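Local atomic coordinates of serpin-12 (PDB entry 6CJ7), a protein that probably inhibits serine proteases as a member of the serpin family and controls the prophenoloxidase activation system in the larval hemolymph of Manduca sexta. Residues A[77-80]-A[81-84]; A[70-73]-A[74-78]; A[112-116]-A[117-121]. One frame throughout, in Å; residues are numbered along the deposited sequence.

Contacts 1 and 2 are successive parts of helix 70-85 and share Phe77 and Lys78, whereas contact 3 is the end of helix 109-118, packed against helix 70-85. Contact 1 is the most buried, with four of eight touching residues buried and one exposed; contacts 2 and 3 have as many exposed as buried. Contact 2, in the opening turns, has a lysine chain laid on isoleucine and a water-bridged glutamate; contact 1 has two lysine-glutamate pairs; in contact 3 a backbone carbonyl takes two donors where the chain leaves the helix. Phe119 of contact 3 meets Phe77, and Asn81 of contact 1 hydrogen-bonds to the Asn118 carbonyl, joining the two helices.

Contact 1 of 3, residues A[77-80]-A[81-84]; sequences FKKV and NEEI
Lys78 and Glu82, one turn apart on the outer side of helix 70-85, reach for each other with chains that start in different directions. The lysine runs out extended and turns only at its last torsion (chi4 -92°), which brings NZ to 2.8 Å from OE2 of Glu82. It arrives on the syn side of the carboxylate, 21° out of its plane, a favourable approach for an ammonium group. The glutamate sets off beside its own backbone N, back toward the preceding turn. The two chains cross at a slant, and OE2 of Glu82 lies against CE of Lys78 (3.3 Å) as well as NZ.

Lys79 and Glu83 repeat the spacing but not the geometry. Here the chains run side by side in the same direction, and NZ of Lys79 lies 2.9 Å from OE1 of Glu83 on the anti side, 32° out of the carboxylate plane. The other oxygen, OE2, forms a salt bridge with Lys86, which gives this carboxylate two positive partners.

Round toward the protein interior, charge gives way to branched hydrocarbon. CG1 of Val80 and CD1 of Ile84 meet at 4.2 Å, a light touch, while Val80 also packs on Phe41 of helix 40-51. Asn81 is buried, and its amide suits an interior place because ND2 donates to the backbone oxygen of Asn118, tying in helix 109-118. Phe77 turns its ring away from the following turn into the protein, against Thr44 and Ile45.

The backbone bonds are ordinary helical ones, such as Asn81 N to Phe77 O at 2.9 Å. Opposite charges four residues apart probably add to the stability of this turn. Lys79 is exposed, Lys78 partly so and Glu83 buried; the two lysine partners of Glu83 would probably favour its charged form.

Contact 2 of 3, residues A[70-73]-A[74-78]; sequences PEKS and AEIFK
In the opening turns of helix 70-85 of the serpin fold, Lys72 and Ile76 make the main side-chain contact. The lysine chain is extended throughout, and CD1 of Ile76 sits across the methylenes of Lys72, 3.6 Å from CG and 3.7 Å from CE. The isoleucine can reach there because CG1 starts beside its backbone N (chi1 -78°), directing the methyl back one turn. Lysine suits this exposed place: its hydrocarbon part screens the isoleucine while the charge lies beyond.

Pro70 fits the helix start, where a residue's N-H is not needed for a bond to an earlier turn; its carbonyl receives Ala74 N at 3.1 Å. Just before it, Thr69 accepts from Lys72 N through OG1, which is also hydrogen-bonded to Glu71 OE2.

The inner face of the helix packs on helix 40-51. Ser73 is small enough to lie against Ala48, and its hydroxyl is hydrogen-bonded to Gln51 OE1. Its carbonyl accepts from Phe77 N, and CD2 at the edge of the Phe77 ring also lies close, 3.1 Å from Ser73 O and near the ring plane. Ala74, having only a methyl, permits close approach by helix 109-118 and by the ring of Phe119.

On the outer face a water spans one turn. It donates to Glu71 O at 2.8 Å and to Glu75 OE2 at 2.9 Å; a bend at chi2 (-48°) curls the Glu75 chain to meet it.

Contact 3 of 3, residues A[112-116]-A[117-121]; sequences KRIAV and NNFDS
Ile114 and Phe119 form the tightly packed side of this helix end. Their side chains run side by side in the same direction, and CG2 of the isoleucine meets the ring at its edge, in plane, 3.8 Å from CE1. Phe119 is well suited to the spot: its flat ring fills the space between helices, touching Ala48 and Met49 of helix 40-51 and Phe77 of helix 70-85. Next to it Ala115 brings just a methyl, so the chain of Ser121 can fold in close, and both residues lie on Met49.

The carbonyl of Ala115 is held by two donors, Phe119 N at 3.2 Å and Ser121 N at 3.0 Å. They come from opposite faces of the carbonyl plane, each well out of it. Between them Asp120 takes a left-handed backbone conformation (phi 48°, psi 46°), which turns the chain out of helix 109-118 toward strand 123-126, an element of the large serpin sheet. The carbonyl of Asp120 accepts from Asn97 on the neighbouring strand 92-102.

The other side is looser and wetter. Val116 O and Asp120 N stand 4.1 Å apart, and a water fills in for the direct bond, donating to the carbonyl and accepting from the N-H, each at 3.0 Å. CG2 of exposed Val116 lies 3.6 Å from Ser121 O. Farther round, CG of Asn117 stands beside its own backbone N (chi1 -64°), which folds the amide back onto the Arg113 carbonyl, with Asn117 CG 3.2 Å from Arg113 O. The backbone N-H of Asn117, not its amide, bonds to that oxygen.

Contact 1 of 3, residues A[77-80]-A[81-84]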
ATOM      1  N   PHE A  77      -2.139   1.207 -15.383  1.00 22.46           N
ATOM      2  CA  PHE A  77      -2.787   0.415 -14.350  1.00 22.02           C
ATOM      3  C   PHE A  77      -3.661  -0.688 -14.920  1.00 23.03           C
ATOM      4  O   PHE A  77      -3.847  -1.708 -14.246  1.00 23.61           O
ATOM      5  CB  PHE A  77      -3.544   1.330 -13.387  1.00 22.93           C
ATOM      6  CG  PHE A  77      -2.616   2.100 -12.503  1.00 26.19           C
ATOM      7  CD1 PHE A  77      -1.876   1.446 -11.530  1.00 31.71           C
ATOM      8  CD2 PHE A  77      -2.400   3.448 -12.703  1.00 29.23           C
ATOM      9  CE1 PHE A  77      -0.990   2.137 -10.730  1.00 38.44           C
ATOM     10  CE2 PHE A  77      -1.504   4.140 -11.912  1.00 27.57           C
ATOM     11  CZ  PHE A  77      -0.803   3.486 -10.927  1.00 32.95           C
ATOM     12  N   LYS A  78      -4.133  -0.562 -16.165  1.00 21.87           N
ATOM     13  CA  LYS A  78      -4.782  -1.715 -16.773  1.00 24.27           C
ATOM     14  C   LYS A  78      -3.818  -2.889 -16.833  1.00 25.63           C
ATOM     15  O   LYS A  78      -4.185  -4.022 -16.496  1.00 22.78           O
ATOM     16  CB  LYS A  78      -5.315  -1.374 -18.170  1.00 25.80           C
ATOM     17  CG  LYS A  78      -6.054  -2.539 -18.836  1.00 25.43           C
ATOM     18  CD  LYS A  78      -6.693  -2.103 -20.154  1.00 33.04           C
ATOM     19  CE  LYS A  78      -7.312  -3.280 -20.873  1.00 44.32           C
ATOM     20  NZ  LYS A  78      -6.337  -3.901 -21.818  1.00 50.68           N
ATOM     21  N   LYS A  79      -2.562  -2.630 -17.211  1.00 23.63           N
ATOM     22  CA  LYS A  79      -1.608  -3.727 -17.341  1.00 25.44           C
ATOM     23  C   LYS A  79      -1.184  -4.254 -15.978  1.00 24.35           C
ATOM     24  O   LYS A  79      -1.031  -5.466 -15.805  1.00 24.63           O
ATOM     25  CB  LYS A  79      -0.387  -3.295 -18.141  1.00 25.73           C
ATOM     26  CG  LYS A  79       0.405  -4.490 -18.634  1.00 37.94           C
ATOM     27  CD  LYS A  79       1.695  -4.108 -19.328  1.00 48.50           C
ATOM     28  CE  LYS A  79       2.529  -5.351 -19.545  1.00 55.81           C
ATOM     29  NZ  LYS A  79       2.632  -6.108 -18.261  1.00 54.38           N
ATOM     30  N   VAL A  80      -0.987  -3.363 -14.995  1.00 21.24           N
ATOM     31  CA  VAL A  80      -0.634  -3.829 -13.652  1.00 20.51           C
ATOM     32  C   VAL A  80      -1.717  -4.749 -13.116  1.00 20.61           C
ATOM     33  O   VAL A  80      -1.436  -5.817 -12.540  1.00 20.62           O
ATOM     34  CB  VAL A  80      -0.401  -2.627 -12.716  1.00 23.10           C
ATOM     35  CG1 VAL A  80      -0.267  -3.105 -11.257  1.00 22.76           C
ATOM     36  CG2 VAL A  80       0.825  -1.843 -13.159  1.00 22.07           C
ATOM     37  N   ASN A  81      -2.973  -4.358 -13.304  1.00 20.65           N
ATOM     38  CA  ASN A  81      -4.072  -5.188 -12.838  1.00 21.84           C
ATOM     39  C   ASN A  81      -4.164  -6.490 -13.627  1.00 22.64           C
ATOM     40  O   ASN A  81      -4.472  -7.537 -13.054  1.00 24.10           O
ATOM     41  CB  ASN A  81      -5.374  -4.401 -12.907  1.00 23.14           C
ATOM     42  CG  ASN A  81      -5.542  -3.482 -11.711  1.00 20.92           C
ATOM     43  OD1 ASN A  81      -5.291  -3.893 -10.578  1.00 23.19           O
ATOM     44  ND2 ASN A  81      -5.951  -2.232 -11.954  1.00 21.70           N
ATOM     45  N   GLU A  82      -3.908  -6.444 -14.939  1.00 22.02           N
ATOM     46  CA  GLU A  82      -3.883  -7.669 -15.729  1.00 23.31           C
ATOM     47  C   GLU A  82      -2.820  -8.633 -15.228  1.00 26.12           C
ATOM     48  O   GLU A  82      -3.059  -9.846 -15.149  1.00 27.34           O
ATOM     49  CB  GLU A  82      -3.646  -7.337 -17.199  1.00 25.88           C
ATOM     50  CG  GLU A  82      -4.913  -6.941 -17.931  1.00 33.80           C
ATOM     51  CD  GLU A  82      -4.638  -6.300 -19.278  1.00 40.56           C
ATOM     52  OE1 GLU A  82      -3.451  -6.172 -19.650  1.00 38.32           O
ATOM     53  OE2 GLU A  82      -5.614  -5.937 -19.970  1.00 38.83           O
ATOM     54  N   GLU A  83      -1.636  -8.122 -14.891  1.00 23.74           N
ATOM     55  CA  GLU A  83      -0.595  -9.029 -14.422  1.00 24.92           C
ATOM     56  C   GLU A  83      -0.954  -9.635 -13.073  1.00 25.79           C
ATOM     57  O   GLU A  83      -0.616 -10.798 -12.812  1.00 27.16           O
ATOM     58  CB  GLU A  83       0.760  -8.323 -14.332  1.00 30.45           C
ATOM     59  CG  GLU A  83       1.382  -7.920 -15.664  1.00 31.55           C
ATOM     60  CD  GLU A  83       1.458  -9.054 -16.686  1.00 33.77           C
ATOM     61  OE1 GLU A  83       1.368  -8.737 -17.888  1.00 39.97           O
ATOM     62  OE2 GLU A  83       1.609 -10.234 -16.322  1.00 34.12           O
ATOM     63  N   ILE A  84      -1.630  -8.874 -12.208  1.00 22.39           N
ATOM     64  CA  ILE A  84      -2.096  -9.438 -10.942  1.00 24.45           C
ATOM     65  C   ILE A  84      -3.119 -10.542 -11.190  1.00 24.07           C
ATOM     66  O   ILE A  84      -3.021 -11.643 -10.635  1.00 24.15           O
ATOM     67  CB  ILE A  84      -2.678  -8.328 -10.049  1.00 24.11           C
ATOM     68  CG1 ILE A  84      -1.562  -7.436  -9.515  1.00 23.21           C
ATOM     69  CG2 ILE A  84      -3.481  -8.934  -8.923  1.00 26.49           C
ATOM     70  CD1 ILE A  84      -2.067  -6.104  -8.946  1.00 22.57           C
TER

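Contact 2 of 3, residues A[70-73]-A[74-78]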
ATOM      1  N   PRO A  70      -3.794  11.333 -18.043  1.00 26.02           N
ATOM      2  CA  PRO A  70      -4.901  10.378 -17.831  1.00 24.67           C
ATOM      3  C   PRO A  70      -4.818   9.144 -18.722  1.00 28.22           C
ATOM      4  O   PRO A  70      -5.095   8.028 -18.261  1.00 27.16           O
ATOM      5  CB  PRO A  70      -6.148  11.221 -18.142  1.00 28.32           C
ATOM      6  CG  PRO A  70      -5.721  12.628 -17.912  1.00 29.12           C
ATOM      7  CD  PRO A  70      -4.282  12.706 -18.300  1.00 26.73           C
ATOM      8  N   GLU A  71      -4.448   9.316 -19.993  1.00 28.09           N
ATOM      9  CA  GLU A  71      -4.327   8.168 -20.887  1.00 26.41           C
ATOM     10  C   GLU A  71      -3.183   7.260 -20.452  1.00 30.71           C
ATOM     11  O   GLU A  71      -3.294   6.030 -20.525  1.00 29.08           O
ATOM     12  CB  GLU A  71      -4.128   8.635 -22.331  1.00 34.06           C
ATOM     13  CG  GLU A  71      -4.968   9.814 -22.774  1.00 49.24           C
ATOM     14  CD  GLU A  71      -4.505  11.129 -22.149  1.00 57.49           C
ATOM     15  OE1 GLU A  71      -5.344  11.845 -21.579  1.00 62.67           O
ATOM     16  OE2 GLU A  71      -3.307  11.444 -22.194  1.00 65.39           O
ATOM     17  N   LYS A  72      -2.086   7.848 -19.970  1.00 29.15           N
ATOM     18  CA  LYS A  72      -0.956   7.029 -19.543  1.00 27.49           C
ATOM     19  C   LYS A  72      -1.287   6.261 -18.270  1.00 25.15           C
ATOM     20  O   LYS A  72      -1.006   5.059 -18.176  1.00 26.14           O
ATOM     21  CB  LYS A  72       0.289   7.894 -19.345  1.00 34.93           C
ATOM     22  CG  LYS A  72       1.567   7.064 -19.206  1.00 40.18           C
ATOM     23  CD  LYS A  72       2.688   7.833 -18.523  1.00 49.75           C
ATOM     24  CE  LYS A  72       4.009   7.072 -18.610  1.00 61.12           C
ATOM     25  NZ  LYS A  72       5.132   7.786 -17.934  1.00 64.76           N
ATOM     26  N   SER A  73      -1.891   6.928 -17.278  1.00 23.97           N
ATOM     27  CA  SER A  73      -2.191   6.233 -16.027  1.00 20.59           C
ATOM     28  C   SER A  73      -3.201   5.111 -16.263  1.00 25.48           C
ATOM     29  O   SER A  73      -3.083   4.031 -15.678  1.00 22.30           O
ATOM     30  CB  SER A  73      -2.686   7.208 -14.948  1.00 25.55           C
ATOM     31  OG  SER A  73      -3.968   7.730 -15.204  1.00 30.73           O
ATOM     32  N   ALA A  74      -4.152   5.315 -17.183  1.00 24.53           N
ATOM     33  CA  ALA A  74      -5.140   4.279 -17.472  1.00 26.46           C
ATOM     34  C   ALA A  74      -4.484   3.066 -18.117  1.00 22.84           C
ATOM     35  O   ALA A  74      -4.816   1.920 -17.789  1.00 25.20           O
ATOM     36  CB  ALA A  74      -6.241   4.847 -18.376  1.00 26.19           C
ATOM     37  N   GLU A  75      -3.550   3.302 -19.041  1.00 23.36           N
ATOM     38  CA  GLU A  75      -2.867   2.200 -19.709  1.00 25.24           C
ATOM     39  C   GLU A  75      -1.966   1.451 -18.741  1.00 26.09           C
ATOM     40  O   GLU A  75      -1.901   0.214 -18.774  1.00 28.70           O
ATOM     41  CB  GLU A  75      -2.053   2.718 -20.888  1.00 32.28           C
ATOM     42  CG  GLU A  75      -2.887   2.985 -22.123  1.00 58.75           C
ATOM     43  CD  GLU A  75      -3.827   1.833 -22.452  1.00 73.86           C
ATOM     44  OE1 GLU A  75      -3.346   0.699 -22.660  1.00 75.58           O
ATOM     45  OE2 GLU A  75      -5.051   2.056 -22.496  1.00 78.06           O
ATOM     46  N   ILE A  76      -1.244   2.188 -17.894  1.00 22.59           N
ATOM     47  CA  ILE A  76      -0.316   1.551 -16.966  1.00 24.91           C
ATOM     48  C   ILE A  76      -1.073   0.674 -15.983  1.00 26.55           C
ATOM     49  O   ILE A  76      -0.724  -0.491 -15.767  1.00 23.94           O
ATOM     50  CB  ILE A  76       0.537   2.609 -16.246  1.00 26.93           C
ATOM     51  CG1 ILE A  76       1.646   3.101 -17.178  1.00 31.75           C
ATOM     52  CG2 ILE A  76       1.122   2.052 -14.938  1.00 27.01           C
ATOM     53  CD1 ILE A  76       2.228   4.435 -16.780  1.00 37.55           C
ATOM     54  N   PHE A  77      -2.139   1.207 -15.383  1.00 22.46           N
ATOM     55  CA  PHE A  77      -2.787   0.415 -14.350  1.00 22.02           C
ATOM     56  C   PHE A  77      -3.661  -0.688 -14.920  1.00 23.03           C
ATOM     57  O   PHE A  77      -3.847  -1.708 -14.246  1.00 23.61           O
ATOM     58  CB  PHE A  77      -3.544   1.330 -13.387  1.00 22.93           C
ATOM     59  CG  PHE A  77      -2.616   2.100 -12.503  1.00 26.19           C
ATOM     60  CD1 PHE A  77      -1.876   1.446 -11.530  1.00 31.71           C
ATOM     61  CD2 PHE A  77      -2.400   3.448 -12.703  1.00 29.23           C
ATOM     62  CE1 PHE A  77      -0.990   2.137 -10.730  1.00 38.44           C
ATOM     63  CE2 PHE A  77      -1.504   4.140 -11.912  1.00 27.57           C
ATOM     64  CZ  PHE A  77      -0.803   3.486 -10.927  1.00 32.95           C
ATOM     65  N   LYS A  78      -4.133  -0.562 -16.165  1.00 21.87           N
ATOM     66  CA  LYS A  78      -4.782  -1.715 -16.773  1.00 24.27           C
ATOM     67  C   LYS A  78      -3.818  -2.889 -16.833  1.00 25.63           C
ATOM     68  O   LYS A  78      -4.185  -4.022 -16.496  1.00 22.78           O
ATOM     69  CB  LYS A  78      -5.315  -1.374 -18.170  1.00 25.80           C
ATOM     70  CG  LYS A  78      -6.054  -2.539 -18.836  1.00 25.43           C
ATOM     71  CD  LYS A  78      -6.693  -2.103 -20.154  1.00 33.04           C
ATOM     72  CE  LYS A  78      -7.312  -3.280 -20.873  1.00 44.32           C
ATOM     73  NZ  LYS A  78      -6.337  -3.901 -21.818  1.00 50.68           N
TER
HETATM   74  O   HOH W   1      -5.342   4.906 -22.087  1.00 34.29           O

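Contact 3 of 3, residues A[112-116]-A[117-121]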
ATOM      1  N   LYS A 112     -17.382   5.069 -15.301  1.00 22.42           N
ATOM      2  CA  LYS A 112     -17.604   3.728 -14.776  1.00 21.77           C
ATOM      3  C   LYS A 112     -16.929   2.669 -15.639  1.00 25.40           C
ATOM      4  O   LYS A 112     -16.306   1.744 -15.109  1.00 26.42           O
ATOM      5  CB  LYS A 112     -19.102   3.457 -14.640  1.00 26.97           C
ATOM      6  CG  LYS A 112     -19.416   2.041 -14.172  1.00 28.51           C
ATOM      7  CD  LYS A 112     -20.906   1.773 -14.199  1.00 35.55           C
ATOM      8  CE  LYS A 112     -21.232   0.343 -13.799  1.00 41.30           C
ATOM      9  NZ  LYS A 112     -21.132   0.120 -12.338  1.00 45.81           N
ATOM     10  N   ARG A 113     -17.005   2.807 -16.964  1.00 24.70           N
ATOM     11  CA  ARG A 113     -16.357   1.834 -17.842  1.00 29.08           C
ATOM     12  C   ARG A 113     -14.851   1.793 -17.612  1.00 28.90           C
ATOM     13  O   ARG A 113     -14.257   0.712 -17.523  1.00 31.88           O
ATOM     14  CB  ARG A 113     -16.650   2.154 -19.312  1.00 36.31           C
ATOM     15  CG  ARG A 113     -17.929   1.544 -19.851  1.00 47.99           C
ATOM     16  CD  ARG A 113     -18.150   1.874 -21.332  1.00 47.84           C
ATOM     17  NE  ARG A 113     -19.283   2.782 -21.481  1.00 51.40           N
ATOM     18  CZ  ARG A 113     -19.193   4.047 -21.877  1.00 50.23           C
ATOM     19  NH1 ARG A 113     -20.283   4.783 -21.943  1.00 47.34           N
ATOM     20  NH2 ARG A 113     -18.021   4.574 -22.209  1.00 56.70           N
ATOM     21  N   ILE A 114     -14.217   2.964 -17.512  1.00 26.19           N
ATOM     22  CA  ILE A 114     -12.776   3.012 -17.288  1.00 27.87           C
ATOM     23  C   ILE A 114     -12.430   2.442 -15.919  1.00 24.31           C
ATOM     24  O   ILE A 114     -11.414   1.755 -15.756  1.00 24.28           O
ATOM     25  CB  ILE A 114     -12.261   4.456 -17.456  1.00 29.05           C
ATOM     26  CG1 ILE A 114     -12.560   4.967 -18.862  1.00 34.29           C
ATOM     27  CG2 ILE A 114     -10.767   4.535 -17.185  1.00 33.71           C
ATOM     28  CD1 ILE A 114     -12.399   6.468 -18.993  1.00 41.62           C
ATOM     29  N   ALA A 115     -13.271   2.716 -14.914  1.00 22.04           N
ATOM     30  CA  ALA A 115     -13.077   2.161 -13.576  1.00 21.90           C
ATOM     31  C   ALA A 115     -12.965   0.648 -13.618  1.00 24.62           C
ATOM     32  O   ALA A 115     -12.038   0.059 -13.049  1.00 23.66           O
ATOM     33  CB  ALA A 115     -14.253   2.552 -12.684  1.00 23.58           C
ATOM     34  N   VAL A 116     -13.920   0.010 -14.295  1.00 25.16           N
ATOM     35  CA  VAL A 116     -14.008  -1.447 -14.341  1.00 28.10           C
ATOM     36  C   VAL A 116     -12.935  -2.030 -15.247  1.00 32.79           C
ATOM     37  O   VAL A 116     -12.269  -3.008 -14.888  1.00 33.84           O
ATOM     38  CB  VAL A 116     -15.422  -1.863 -14.787  1.00 29.40           C
ATOM     39  CG1 VAL A 116     -15.500  -3.381 -14.984  1.00 38.89           C
ATOM     40  CG2 VAL A 116     -16.468  -1.387 -13.785  1.00 34.71           C
ATOM     41  N   ASN A 117     -12.725  -1.427 -16.416  1.00 27.97           N
ATOM     42  CA  ASN A 117     -11.852  -2.029 -17.421  1.00 33.05           C
ATOM     43  C   ASN A 117     -10.367  -1.765 -17.182  1.00 30.60           C
ATOM     44  O   ASN A 117      -9.535  -2.520 -17.700  1.00 34.53           O
ATOM     45  CB  ASN A 117     -12.232  -1.527 -18.813  1.00 36.94           C
ATOM     46  CG  ASN A 117     -13.630  -1.955 -19.229  1.00 44.73           C
ATOM     47  OD1 ASN A 117     -14.141  -2.979 -18.774  1.00 49.37           O
ATOM     48  ND2 ASN A 117     -14.251  -1.174 -20.107  1.00 49.55           N
ATOM     49  N   ASN A 118     -10.005  -0.722 -16.431  1.00 28.99           N
ATOM     50  CA  ASN A 118      -8.604  -0.346 -16.276  1.00 21.76           C
ATOM     51  C   ASN A 118      -8.117  -0.328 -14.840  1.00 22.92           C
ATOM     52  O   ASN A 118      -6.950  -0.644 -14.606  1.00 26.03           O
ATOM     53  CB  ASN A 118      -8.337   1.049 -16.883  1.00 23.16           C
ATOM     54  CG  ASN A 118      -8.461   1.069 -18.382  1.00 25.53           C
ATOM     55  OD1 ASN A 118      -7.484   1.358 -19.103  1.00 31.25           O
ATOM     56  ND2 ASN A 118      -9.658   0.775 -18.880  1.00 31.19           N
ATOM     57  N   PHE A 119      -8.969   0.043 -13.884  1.00 22.22           N
ATOM     58  CA  PHE A 119      -8.529   0.308 -12.520  1.00 19.66           C
ATOM     59  C   PHE A 119      -9.004  -0.726 -11.500  1.00 23.82           C
ATOM     60  O   PHE A 119      -8.778  -0.536 -10.293  1.00 22.50           O
ATOM     61  CB  PHE A 119      -8.965   1.722 -12.120  1.00 18.06           C
ATOM     62  CG  PHE A 119      -8.190   2.799 -12.827  1.00 20.23           C
ATOM     63  CD1 PHE A 119      -8.695   3.421 -13.964  1.00 21.74           C
ATOM     64  CD2 PHE A 119      -6.925   3.150 -12.403  1.00 20.69           C
ATOM     65  CE1 PHE A 119      -7.959   4.400 -14.628  1.00 23.63           C
ATOM     66  CE2 PHE A 119      -6.198   4.124 -13.060  1.00 23.35           C
ATOM     67  CZ  PHE A 119      -6.707   4.742 -14.185  1.00 24.28           C
ATOM     68  N   ASP A 120      -9.614  -1.830 -11.942  1.00 25.17           N
ATOM     69  CA  ASP A 120     -10.158  -2.839 -11.028  1.00 24.89           C
ATOM     70  C   ASP A 120     -11.000  -2.162  -9.942  1.00 24.33           C
ATOM     71  O   ASP A 120     -10.877  -2.423  -8.741  1.00 23.89           O
ATOM     72  CB  ASP A 120      -9.037  -3.686 -10.428  1.00 26.95           C
ATOM     73  CG  ASP A 120      -9.555  -4.801  -9.540  1.00 34.38           C
ATOM     74  OD1 ASP A 120     -10.622  -5.375  -9.847  1.00 37.53           O
ATOM     75  OD2 ASP A 120      -8.901  -5.075  -8.517  1.00 38.07           O
ATOM     76  N   SER A 121     -11.844  -1.243 -10.383  1.00 21.01           N
ATOM     77  CA  SER A 121     -12.610  -0.405  -9.469  1.00 22.32           C
ATOM     78  C   SER A 121     -14.023  -0.303 -10.030  1.00 22.21           C
ATOM     79  O   SER A 121     -14.427  -1.098 -10.887  1.00 27.04           O
ATOM     80  CB  SER A 121     -11.916   0.952  -9.289  1.00 22.54           C
ATOM     81  OG  SER A 121     -12.541   1.727  -8.269  1.00 21.96           O
TER
HETATM   82  O   HOH W   2      -9.357  -3.452 -14.486  1.00 34.38           O